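Local coordinates for protein inositol monophosphatase (Zymomonas mobilis, PDB 4N81) that probably removes phosphate from sugar or inositol monophosphates, as magnesium-dependent enzymes of the inositol monophosphatase family do, at residues A13-D18 and E59-E64; P31-I34 and D39-P42; L115-Q120 and R126-K131. All coordinates share one frame; numbering follows the deposited sequence.

Contact 1 (A13-D18 and E59-E64); sequences AHRLAD and EQERPE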
ATOM      1  N   ALA A  13      -2.716  26.648  -3.747  1.00 25.13           N
ATOM      2  CA  ALA A  13      -2.792  25.199  -3.923  1.00 22.45           C
ATOM      3  C   ALA A  13      -2.667  24.505  -2.568  1.00 20.61           C
ATOM      4  O   ALA A  13      -3.413  23.546  -2.264  1.00 19.10           O
ATOM      5  CB  ALA A  13      -1.713  24.728  -4.904  1.00 20.67           C
ATOM      6  N   HIS A  14      -1.792  25.027  -1.715  1.00 24.22           N
ATOM      7  CA  HIS A  14      -1.698  24.495  -0.363  1.00 19.98           C
ATOM      8  C   HIS A  14      -2.977  24.696   0.405  1.00 23.46           C
ATOM      9  O   HIS A  14      -3.394  23.815   1.194  1.00 21.42           O
ATOM     10  CB  HIS A  14      -0.571  25.202   0.420  1.00 20.70           C
ATOM     11  CG  HIS A  14       0.794  24.645   0.121  1.00 24.53           C
ATOM     12  ND1 HIS A  14       1.173  23.377   0.500  1.00 23.46           N
ATOM     13  CD2 HIS A  14       1.854  25.171  -0.543  1.00 26.34           C
ATOM     14  CE1 HIS A  14       2.411  23.145   0.092  1.00 24.81           C
ATOM     15  NE2 HIS A  14       2.848  24.216  -0.554  1.00 21.72           N
ATOM     16  N   ARG A  15      -3.615  25.850   0.181  1.00 22.89           N
ATOM     17  CA  ARG A  15      -4.891  26.075   0.884  1.00 24.89           C
ATOM     18  C   ARG A  15      -5.976  25.087   0.441  1.00 22.11           C
ATOM     19  O   ARG A  15      -6.731  24.549   1.269  1.00 21.98           O
ATOM     20  CB  ARG A  15      -5.345  27.554   0.711  1.00 29.47           C
ATOM     21  CG  ARG A  15      -6.776  27.839   1.184  1.00 40.82           C
ATOM     22  CD  ARG A  15      -6.972  29.263   1.756  1.00 52.36           C
ATOM     23  NE  ARG A  15      -7.345  30.310   0.797  1.00 59.35           N
ATOM     24  CZ  ARG A  15      -6.474  31.094   0.150  1.00 62.90           C
ATOM     25  NH1 ARG A  15      -5.161  30.915   0.316  1.00 65.52           N
ATOM     26  NH2 ARG A  15      -6.908  32.037  -0.692  1.00 59.21           N
ATOM     27  N   LEU A  16      -5.996  24.780  -0.860  1.00 24.07           N
ATOM     28  CA  LEU A  16      -6.966  23.822  -1.369  1.00 21.99           C
ATOM     29  C   LEU A  16      -6.673  22.449  -0.789  1.00 19.36           C
ATOM     30  O   LEU A  16      -7.585  21.711  -0.396  1.00 19.07           O
ATOM     31  CB  LEU A  16      -6.904  23.774  -2.901  1.00 23.16           C
ATOM     32  CG  LEU A  16      -7.235  25.106  -3.606  1.00 24.44           C
ATOM     33  CD1 LEU A  16      -7.046  24.907  -5.090  1.00 24.65           C
ATOM     34  CD2 LEU A  16      -8.662  25.568  -3.333  1.00 26.70           C
ATOM     35  N   ALA A  17      -5.392  22.110  -0.676  1.00 18.56           N
ATOM     36  CA  ALA A  17      -5.086  20.792  -0.130  1.00 17.31           C
ATOM     37  C   ALA A  17      -5.500  20.692   1.326  1.00 18.44           C
ATOM     38  O   ALA A  17      -6.018  19.624   1.757  1.00 17.54           O
ATOM     39  CB  ALA A  17      -3.594  20.404  -0.310  1.00 17.84           C
ATOM     40  N   ASP A  18      -5.328  21.790   2.067  1.00 18.82           N
ATOM     41  CA  ASP A  18      -5.713  21.799   3.489  1.00 21.08           C
ATOM     42  C   ASP A  18      -7.223  21.657   3.669  1.00 22.25           C
ATOM     43  O   ASP A  18      -7.724  20.897   4.524  1.00 20.97           O
ATOM     44  CB  ASP A  18      -5.334  23.131   4.167  1.00 23.06           C
ATOM     45  CG  ASP A  18      -3.823  23.317   4.292  1.00 28.52           C
ATOM     46  OD1 ASP A  18      -3.087  22.315   4.119  1.00 25.93           O
ATOM     47  OD2 ASP A  18      -3.393  24.468   4.577  1.00 24.02           O
ATOM     48  N   GLU A  59     -13.607  29.626  -7.375  1.00 33.69           N
ATOM     49  CA  GLU A  59     -14.539  30.590  -7.947  1.00 37.11           C
ATOM     50  C   GLU A  59     -14.352  31.952  -7.312  1.00 42.74           C
ATOM     51  O   GLU A  59     -14.473  32.983  -7.988  1.00 46.40           O
ATOM     52  CB  GLU A  59     -15.983  30.116  -7.783  1.00 42.50           C
ATOM     53  CG  GLU A  59     -16.398  29.073  -8.830  1.00 48.93           C
ATOM     54  CD  GLU A  59     -17.467  28.102  -8.329  1.00 57.55           C
ATOM     55  OE1 GLU A  59     -17.658  27.038  -8.977  1.00 63.18           O
ATOM     56  OE2 GLU A  59     -18.101  28.392  -7.287  1.00 57.83           O
ATOM     57  N   GLN A  60     -14.017  31.994  -6.027  1.00 44.49           N
ATOM     58  CA  GLN A  60     -13.728  33.328  -5.483  1.00 45.73           C
ATOM     59  C   GLN A  60     -12.329  33.902  -5.817  1.00 42.69           C
ATOM     60  O   GLN A  60     -12.214  35.081  -6.115  1.00 38.85           O
ATOM     61  CB  GLN A  60     -14.010  33.410  -3.977  1.00 47.20           C
ATOM     62  CG  GLN A  60     -13.677  34.766  -3.399  1.00 58.05           C
ATOM     63  CD  GLN A  60     -14.358  35.053  -2.069  1.00 66.76           C
ATOM     64  OE1 GLN A  60     -14.267  34.264  -1.126  1.00 71.23           O
ATOM     65  NE2 GLN A  60     -15.046  36.191  -1.988  1.00 69.30           N
ATOM     66  N   GLU A  61     -11.273  33.091  -5.737  1.00 36.88           N
ATOM     67  CA  GLU A  61      -9.909  33.605  -5.842  1.00 36.12           C
ATOM     68  C   GLU A  61      -9.329  33.526  -7.243  1.00 34.53           C
ATOM     69  O   GLU A  61      -8.351  34.214  -7.536  1.00 35.04           O
ATOM     70  CB  GLU A  61      -8.950  32.855  -4.914  1.00 41.45           C
ATOM     71  CG  GLU A  61      -9.433  32.614  -3.520  1.00 45.60           C
ATOM     72  CD  GLU A  61      -9.348  33.838  -2.671  1.00 56.41           C
ATOM     73  OE1 GLU A  61      -8.762  34.856  -3.125  1.00 57.71           O
ATOM     74  OE2 GLU A  61      -9.881  33.782  -1.543  1.00 62.22           O
ATOM     75  N   ARG A  62      -9.876  32.670  -8.106  1.00 33.63           N
ATOM     76  CA  ARG A  62      -9.365  32.639  -9.472  1.00 33.43           C
ATOM     77  C   ARG A  62     -10.508  32.656 -10.447  1.00 35.71           C
ATOM     78  O   ARG A  62     -10.681  31.726 -11.212  1.00 33.27           O
ATOM     79  CB  ARG A  62      -8.488  31.395  -9.687  1.00 32.22           C
ATOM     80  CG  ARG A  62      -7.226  31.431  -8.848  1.00 31.93           C
ATOM     81  CD  ARG A  62      -6.251  32.544  -9.274  1.00 33.31           C
ATOM     82  NE  ARG A  62      -4.972  32.347  -8.605  1.00 30.49           N
ATOM     83  CZ  ARG A  62      -4.685  32.796  -7.388  1.00 30.96           C
ATOM     84  NH1 ARG A  62      -5.584  33.506  -6.722  1.00 32.43           N
ATOM     85  NH2 ARG A  62      -3.502  32.526  -6.833  1.00 31.41           N
ATOM     86  N   PRO A  63     -11.245  33.794 -10.487  1.00 37.94           N
ATOM     87  CA  PRO A  63     -12.453  33.911 -11.309  1.00 41.10           C
ATOM     88  C   PRO A  63     -12.182  33.678 -12.781  1.00 41.04           C
ATOM     89  O   PRO A  63     -13.031  33.150 -13.501  1.00 44.64           O
ATOM     90  CB  PRO A  63     -12.904  35.357 -11.070  1.00 42.66           C
ATOM     91  CG  PRO A  63     -12.334  35.712  -9.749  1.00 46.13           C
ATOM     92  CD  PRO A  63     -11.022  34.969  -9.643  1.00 38.20           C
ATOM     93  N   GLU A  64     -11.003  34.077 -13.234  1.00 39.95           N
ATOM     94  CA  GLU A  64     -10.677  33.931 -14.658  1.00 42.46           C
ATOM     95  C   GLU A  64     -10.111  32.557 -15.089  1.00 39.70           C
ATOM     96  O   GLU A  64      -9.972  32.295 -16.297  1.00 39.52           O
ATOM     97  CB  GLU A  64      -9.745  35.063 -15.090  1.00 43.87           C
ATOM     98  CG  GLU A  64     -10.222  36.443 -14.606  1.00 53.09           C
ATOM     99  CD  GLU A  64      -9.195  37.531 -14.863  1.00 58.22           C
ATOM    100  OE1 GLU A  64      -8.116  37.221 -15.439  1.00 60.21           O
ATOM    101  OE2 GLU A  64      -9.462  38.694 -14.476  1.00 59.74           O
TER
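E61 meets R15 of helix 7-24 at the very end of helix 42-61, and one charged pair carries the whole contact. Both side chains leave their backbones toward the other segment. The E61 chain sets out with CG anti to its own carbonyl carbon (chi1 -45°) and then bends at chi2, which turns the carboxylate to the arginine. R15 has CG anti to its backbone N, and two further bends bring the guanidinium round until NH2 leads. The salt bridge runs from R15 NH2 to E61 OE2 at 3.6 Å, a loose separation. E61 CD lies in the guanidinium plane, off its edge, yet the planes are 86° apart and NH2 stands over the face of the carboxylate, about as near CD as OE2, not in its plane between the two oxygens. E61 OE1 is 4.2 Å from R15 NH2. Little surface is buried, 64 Å² in all, and the pair lies at the protein surface.

Next along, R62 is the first residue to leave helical geometry. Its chain folds back so that NH1 gives a nearly straight hydrogen bond to the carbonyl O of E61, at 3.0 Å, approaching from above the carbonyl plane. R62 NH2 also makes a salt bridge with D9, a second ionic tie to helix 7-24, from just beyond the end of helix 42-61. Deeper between the helices, L16 packs on M54, I57 and L58. What results is a surface salt bridge at the solvent-facing edge of the packing between helices 7-24 and 42-61, the two N-terminal helices of the inositol monophosphatase fold.

Contact 2 (P31-I34 and D39-P42); sequences PLTI and DHSP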
ATOM      1  N   PRO A  31     -17.315   2.956   8.547  1.00 16.06           N
ATOM      2  CA  PRO A  31     -18.033   1.729   8.132  1.00 18.76           C
ATOM      3  C   PRO A  31     -18.560   1.875   6.699  1.00 19.98           C
ATOM      4  O   PRO A  31     -18.866   2.986   6.279  1.00 18.63           O
ATOM      5  CB  PRO A  31     -19.238   1.679   9.099  1.00 18.54           C
ATOM      6  CG  PRO A  31     -18.814   2.480  10.270  1.00 21.14           C
ATOM      7  CD  PRO A  31     -17.908   3.586   9.751  1.00 16.90           C
ATOM      8  N   LEU A  32     -18.615   0.794   5.930  1.00 16.04           N
ATOM      9  CA  LEU A  32     -19.028   0.885   4.525  1.00 16.04           C
ATOM     10  C   LEU A  32     -20.402   0.275   4.277  1.00 17.50           C
ATOM     11  O   LEU A  32     -20.611  -0.915   4.468  1.00 17.19           O
ATOM     12  CB  LEU A  32     -17.952   0.214   3.631  1.00 15.21           C
ATOM     13  CG  LEU A  32     -18.269   0.058   2.169  1.00 22.28           C
ATOM     14  CD1 LEU A  32     -18.548   1.440   1.470  1.00 22.29           C
ATOM     15  CD2 LEU A  32     -17.083  -0.642   1.493  1.00 24.42           C
ATOM     16  N   THR A  33     -21.358   1.115   3.923  1.00 17.61           N
ATOM     17  CA  THR A  33     -22.715   0.655   3.674  1.00 18.64           C
ATOM     18  C   THR A  33     -22.772   0.026   2.284  1.00 23.26           C
ATOM     19  O   THR A  33     -22.127   0.524   1.366  1.00 22.72           O
ATOM     20  CB  THR A  33     -23.675   1.852   3.774  1.00 19.49           C
ATOM     21  OG1 THR A  33     -23.631   2.344   5.119  1.00 21.06           O
ATOM     22  CG2 THR A  33     -25.170   1.446   3.448  1.00 20.74           C
ATOM     23  N   ILE A  34     -23.577  -1.017   2.105  1.00 19.30           N
ATOM     24  CA  ILE A  34     -23.654  -1.642   0.788  1.00 19.41           C
ATOM     25  C   ILE A  34     -25.083  -1.874   0.337  1.00 20.70           C
ATOM     26  O   ILE A  34     -25.990  -1.804   1.123  1.00 21.51           O
ATOM     27  CB  ILE A  34     -22.978  -3.009   0.770  1.00 19.04           C
ATOM     28  CG1 ILE A  34     -23.616  -3.901   1.846  1.00 28.02           C
ATOM     29  CG2 ILE A  34     -21.458  -2.818   0.900  1.00 24.95           C
ATOM     30  CD1 ILE A  34     -23.041  -5.306   1.868  1.00 30.60           C
ATOM     31  N   ASP A  39     -26.278   5.599  -3.021  1.00 25.98           N
ATOM     32  CA  ASP A  39     -24.878   5.501  -2.608  1.00 28.02           C
ATOM     33  C   ASP A  39     -24.654   6.206  -1.270  1.00 31.38           C
ATOM     34  O   ASP A  39     -24.605   7.449  -1.166  1.00 29.87           O
ATOM     35  CB  ASP A  39     -23.972   6.103  -3.712  1.00 31.17           C
ATOM     36  CG  ASP A  39     -22.482   6.083  -3.367  1.00 34.26           C
ATOM     37  OD1 ASP A  39     -22.061   5.528  -2.320  1.00 31.62           O
ATOM     38  OD2 ASP A  39     -21.690   6.606  -4.188  1.00 36.00           O
ATOM     39  N   HIS A  40     -24.504   5.395  -0.234  1.00 31.25           N
ATOM     40  CA  HIS A  40     -24.271   5.899   1.116  1.00 26.43           C
ATOM     41  C   HIS A  40     -22.782   5.826   1.467  1.00 25.62           C
ATOM     42  O   HIS A  40     -22.417   5.841   2.651  1.00 25.48           O
ATOM     43  CB  HIS A  40     -25.065   5.045   2.079  1.00 21.10           C
ATOM     44  CG  HIS A  40     -26.537   5.341   2.070  1.00 22.68           C
ATOM     45  ND1 HIS A  40     -27.253   5.543   3.231  1.00 26.06           N
ATOM     46  CD2 HIS A  40     -27.416   5.507   1.047  1.00 23.50           C
ATOM     47  CE1 HIS A  40     -28.529   5.759   2.927  1.00 28.80           C
ATOM     48  NE2 HIS A  40     -28.652   5.750   1.610  1.00 25.04           N
ATOM     49  N   SER A  41     -21.914   5.642   0.475  1.00 21.23           N
ATOM     50  CA  SER A  41     -20.492   5.403   0.805  1.00 24.00           C
ATOM     51  C   SER A  41     -19.752   6.656   1.337  1.00 25.42           C
ATOM     52  O   SER A  41     -19.958   7.774   0.850  1.00 26.65           O
ATOM     53  CB  SER A  41     -19.725   4.828  -0.393  1.00 27.77           C
ATOM     54  OG  SER A  41     -19.539   5.847  -1.353  1.00 34.14           O
ATOM     55  N   PRO A  42     -18.867   6.460   2.337  1.00 24.42           N
ATOM     56  CA  PRO A  42     -18.031   7.565   2.848  1.00 20.99           C
ATOM     57  C   PRO A  42     -17.143   8.203   1.774  1.00 17.75           C
ATOM     58  O   PRO A  42     -16.921   9.434   1.819  1.00 19.59           O
ATOM     59  CB  PRO A  42     -17.131   6.879   3.898  1.00 23.25           C
ATOM     60  CG  PRO A  42     -17.896   5.660   4.326  1.00 28.62           C
ATOM     61  CD  PRO A  42     -18.666   5.201   3.086  1.00 24.90           C
TER
HETATM   62  O   HOH W   1     -21.507   4.006   4.875  1.00 22.51           O
HETATM   63  O   HOH W   2     -24.102   2.434  -0.267  1.00 33.23           O
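Two waters do the polar work between T33 and H40. Water 1 gives hydrogen bonds to P31 O and to H40 O, the latter at 3.0 Å, and also bonds T33 OG1 at 2.7 Å. Water 2 accepts from H40 N and donates to T33 O, the latter over 3.2 Å, a second backbone bridge. With OG1 on water 1, T33 turns its methyl CG2, anti to the backbone N, against H40 CB at 3.9 Å; the imidazole itself leads away. These are the two arms of the loop between helix 7-24 and helix 42-61, and the second arm opens with an Asx turn that leads into helix 42-61: D39 OD1 accepts from S41 N at 2.8 Å and, on its syn lone pair, from S41 OG. S41 is the N-cap of that helix, and T44 hydrogen-bonds both D39 OD2 and S41 OG. L32 CD1 reaches across to S41 CB at 4.0 Å and to P42 CD, the leucine and proline crossing at about a right angle. P42 also brings CG to 3.5 Å from P31 O, and it rests on F27 and A30. L32 further packs on R145 of the second subunit, and I34 on P148 of that subunit.

Contact 3 (L115-Q120 and R126-K131); sequences LGIINQ and RWVGVK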
ATOM      1  N   LEU A 115       1.994  23.106 -12.204  1.00 17.98           N
ATOM      2  CA  LEU A 115       2.093  23.066 -10.724  1.00 17.09           C
ATOM      3  C   LEU A 115       1.312  21.860 -10.268  1.00 16.27           C
ATOM      4  O   LEU A 115       0.263  21.601 -10.826  1.00 16.87           O
ATOM      5  CB  LEU A 115       1.421  24.370 -10.167  1.00 18.47           C
ATOM      6  CG  LEU A 115       1.220  24.666  -8.684  1.00 26.69           C
ATOM      7  CD1 LEU A 115       0.765  26.151  -8.629  1.00 32.20           C
ATOM      8  CD2 LEU A 115       0.183  23.831  -8.026  1.00 26.16           C
ATOM      9  N   GLY A 116       1.797  21.129  -9.258  1.00 15.26           N
ATOM     10  CA  GLY A 116       1.070  19.958  -8.800  1.00 14.38           C
ATOM     11  C   GLY A 116       1.317  19.727  -7.323  1.00 14.12           C
ATOM     12  O   GLY A 116       2.431  19.928  -6.839  1.00 14.30           O
ATOM     13  N   ILE A 117       0.295  19.281  -6.604  1.00 14.36           N
ATOM     14  CA  ILE A 117       0.455  18.835  -5.225  1.00 13.63           C
ATOM     15  C   ILE A 117      -0.163  17.443  -5.128  1.00 14.24           C
ATOM     16  O   ILE A 117      -1.274  17.195  -5.707  1.00 14.00           O
ATOM     17  CB  ILE A 117      -0.254  19.817  -4.220  1.00 14.62           C
ATOM     18  CG1 ILE A 117       0.557  21.123  -4.092  1.00 15.61           C
ATOM     19  CG2 ILE A 117      -0.384  19.181  -2.823  1.00 14.29           C
ATOM     20  CD1 ILE A 117       0.008  22.117  -3.048  1.00 16.90           C
ATOM     21  N   ILE A 118       0.553  16.546  -4.434  1.00 12.04           N
ATOM     22  CA  ILE A 118      -0.047  15.309  -3.914  1.00 11.40           C
ATOM     23  C   ILE A 118      -0.112  15.482  -2.410  1.00 19.13           C
ATOM     24  O   ILE A 118       0.918  15.732  -1.776  1.00 11.82           O
ATOM     25  CB  ILE A 118       0.840  14.044  -4.148  1.00 10.53           C
ATOM     26  CG1 ILE A 118       1.039  13.744  -5.668  1.00 12.58           C
ATOM     27  CG2 ILE A 118       0.196  12.827  -3.463  1.00 10.07           C
ATOM     28  CD1 ILE A 118       2.346  12.853  -5.941  1.00 10.47           C
ATOM     29  N   ASN A 119      -1.288  15.297  -1.817  1.00 11.87           N
ATOM     30  CA  ASN A 119      -1.362  15.382  -0.369  1.00 14.20           C
ATOM     31  C   ASN A 119      -2.007  14.157   0.222  1.00 13.29           C
ATOM     32  O   ASN A 119      -3.148  13.846  -0.124  1.00 13.17           O
ATOM     33  CB  ASN A 119      -2.175  16.605   0.071  1.00 13.23           C
ATOM     34  CG  ASN A 119      -2.107  16.817   1.596  1.00 15.92           C
ATOM     35  OD1 ASN A 119      -1.041  17.059   2.131  1.00 15.64           O
ATOM     36  ND2 ASN A 119      -3.249  16.695   2.288  1.00 14.07           N
ATOM     37  N   GLN A 120      -1.312  13.513   1.159  1.00 11.46           N
ATOM     38  CA  GLN A 120      -1.881  12.349   1.849  1.00 11.14           C
ATOM     39  C   GLN A 120      -2.332  12.921   3.168  1.00 13.32           C
ATOM     40  O   GLN A 120      -1.502  13.252   4.030  1.00 13.43           O
ATOM     41  CB  GLN A 120      -0.735  11.313   2.075  1.00 10.58           C
ATOM     42  CG  GLN A 120      -1.278   9.845   2.049  1.00 10.07           C
ATOM     43  CD  GLN A 120      -2.459   9.669   3.002  1.00 10.44           C
ATOM     44  OE1 GLN A 120      -2.361   9.984   4.188  1.00 10.97           O
ATOM     45  NE2 GLN A 120      -3.571   9.188   2.488  1.00 10.47           N
ATOM     46  N   ARG A 126       3.126  15.579   1.926  1.00 12.54           N
ATOM     47  CA  ARG A 126       2.744  16.486   0.863  1.00 13.08           C
ATOM     48  C   ARG A 126       3.917  16.723  -0.097  1.00 13.15           C
ATOM     49  O   ARG A 126       4.998  17.191   0.320  1.00 14.96           O
ATOM     50  CB  ARG A 126       2.276  17.830   1.442  1.00 14.75           C
ATOM     51  CG  ARG A 126       1.796  18.794   0.328  1.00 14.34           C
ATOM     52  CD  ARG A 126       1.102  20.069   0.905  1.00 19.70           C
ATOM     53  NE  ARG A 126      -0.088  19.689   1.662  1.00 19.59           N
ATOM     54  CZ  ARG A 126      -0.945  20.542   2.231  1.00 19.08           C
ATOM     55  NH1 ARG A 126      -0.777  21.865   2.133  1.00 17.81           N
ATOM     56  NH2 ARG A 126      -1.984  20.054   2.901  1.00 19.92           N
ATOM     57  N   TRP A 127       3.702  16.354  -1.358  1.00 12.13           N
ATOM     58  CA  TRP A 127       4.662  16.608  -2.436  1.00 12.07           C
ATOM     59  C   TRP A 127       4.210  17.865  -3.192  1.00 13.38           C
ATOM     60  O   TRP A 127       3.026  17.958  -3.508  1.00 14.44           O
ATOM     61  CB  TRP A 127       4.565  15.452  -3.442  1.00 11.18           C
ATOM     62  CG  TRP A 127       5.155  14.135  -3.013  1.00 10.53           C
ATOM     63  CD1 TRP A 127       6.423  13.648  -3.341  1.00 10.31           C
ATOM     64  CD2 TRP A 127       4.526  13.130  -2.205  1.00 11.44           C
ATOM     65  NE1 TRP A 127       6.604  12.404  -2.737  1.00 13.00           N
ATOM     66  CE2 TRP A 127       5.452  12.050  -2.071  1.00 11.58           C
ATOM     67  CE3 TRP A 127       3.282  13.041  -1.545  1.00 11.35           C
ATOM     68  CZ2 TRP A 127       5.132  10.863  -1.369  1.00 10.17           C
ATOM     69  CZ3 TRP A 127       2.974  11.868  -0.832  1.00 11.93           C
ATOM     70  CH2 TRP A 127       3.893  10.792  -0.756  1.00 13.71           C
ATOM     71  N   VAL A 128       5.132  18.800  -3.488  1.00 13.52           N
ATOM     72  CA  VAL A 128       4.779  19.991  -4.261  1.00 14.22           C
ATOM     73  C   VAL A 128       5.771  20.122  -5.410  1.00 16.09           C
ATOM     74  O   VAL A 128       6.989  20.186  -5.171  1.00 14.28           O
ATOM     75  CB  VAL A 128       4.904  21.268  -3.413  1.00 18.26           C
ATOM     76  CG1 VAL A 128       4.437  22.496  -4.236  1.00 16.83           C
ATOM     77  CG2 VAL A 128       4.082  21.105  -2.124  1.00 15.85           C
ATOM     78  N   GLY A 129       5.258  20.190  -6.647  1.00 14.81           N
ATOM     79  CA  GLY A 129       6.108  20.399  -7.816  1.00 15.55           C
ATOM     80  C   GLY A 129       5.668  21.620  -8.604  1.00 17.64           C
ATOM     81  O   GLY A 129       4.461  21.949  -8.639  1.00 16.95           O
ATOM     82  N   VAL A 130       6.617  22.321  -9.230  1.00 15.84           N
ATOM     83  CA  VAL A 130       6.277  23.545  -9.958  1.00 17.01           C
ATOM     84  C   VAL A 130       7.321  23.678 -11.061  1.00 18.14           C
ATOM     85  O   VAL A 130       8.497  23.284 -10.874  1.00 17.04           O
ATOM     86  CB  VAL A 130       6.428  24.832  -9.077  1.00 21.46           C
ATOM     87  CG1 VAL A 130       5.905  26.056  -9.808  1.00 19.61           C
ATOM     88  CG2 VAL A 130       5.751  24.683  -7.735  1.00 27.44           C
ATOM     89  N   LYS A 131       6.920  24.303 -12.156  1.00 17.86           N
ATOM     90  CA  LYS A 131       7.698  24.313 -13.380  1.00 20.74           C
ATOM     91  C   LYS A 131       9.083  24.931 -13.126  1.00 22.76           C
ATOM     92  O   LYS A 131      10.065  24.530 -13.737  1.00 24.44           O
ATOM     93  CB  LYS A 131       6.919  25.183 -14.391  1.00 26.44           C
ATOM     94  CG  LYS A 131       7.667  25.645 -15.613  1.00 32.26           C
ATOM     95  CD  LYS A 131       6.741  26.510 -16.488  1.00 38.42           C
ATOM     96  CE  LYS A 131       7.410  26.945 -17.782  1.00 46.00           C
ATOM     97  NZ  LYS A 131       6.379  27.455 -18.748  1.00 52.13           N
TER
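L115-Q120 and R126-V130 pair as antiparallel strands, 178° between their directions, with reciprocal backbone hydrogen bonds at G116-G129 and I118-W127. The G129 N to G116 O bond, 2.8 Å, is nearly straight. Between these pairs, CA-H...O contacts such as I117 CA to W127 O at 3.2 Å accompany the close approach.

On the face bearing N119 and R126, N119 OD1 takes a hydrogen bond from R126 NE at 2.8 Å and a weak one from R126 NH2. The oxygen lies in the guanidinium plane, at its edge, whereas NE stands well above the amide plane, not on a lone pair; the two flat groups are 78° apart. An otherwise extended R126 chain kinks at chi3 (-62°) to swing NE over N119. NH2 and NH1 also reach D18 and H14 on helix 7-24. Were R126 replaced by an alanine, D18 would probably lose its charged mate, and N119 OD1 and H14 ND1 their partner on this strand. Alongside, I117 CG1 and V128 CG2 lie side by side at 4.0 Å, while I117 CG2 touches R126 CG.

The opposite face carries W127, whose CE3 lies 3.6 Å from I118 CG2; I118 CD1 sits over one ring face, toward the rim. F137 and Y188 meet the indole edge-to-face, and I217 packs on both I118 and W127. The strands form a beta hairpin within the larger sheet, helix 7-24 covering the N119/R126 face and helix 214-220 the I118/W127 face, as in the five-layered alpha-beta-alpha-beta-alpha sandwich of the family.

Contacts 1 and 3 share one layered part of the fold, their centres 14 Å apart. Helix 7-24 connects them: R15 turns to helix 42-61, while H14 and D18 reach the sheet. The bridge from D18 OD1 to R126 NH2 measures 2.8 Å, and H14 CE1 packs 3.4 Å from V128 CG2. Contact 2 lies apart, between the two halves of contact 1 in sequence; its nearest atoms are about 15 Å from contact 1 and about 13 Å from contact 3. Both it and contact 3 come near the predicted magnesium site: the P42 side chain is about 8 Å from that of I88, and the I118 side chain about 7 Å from that of D89. Contact 1 lies away from that site.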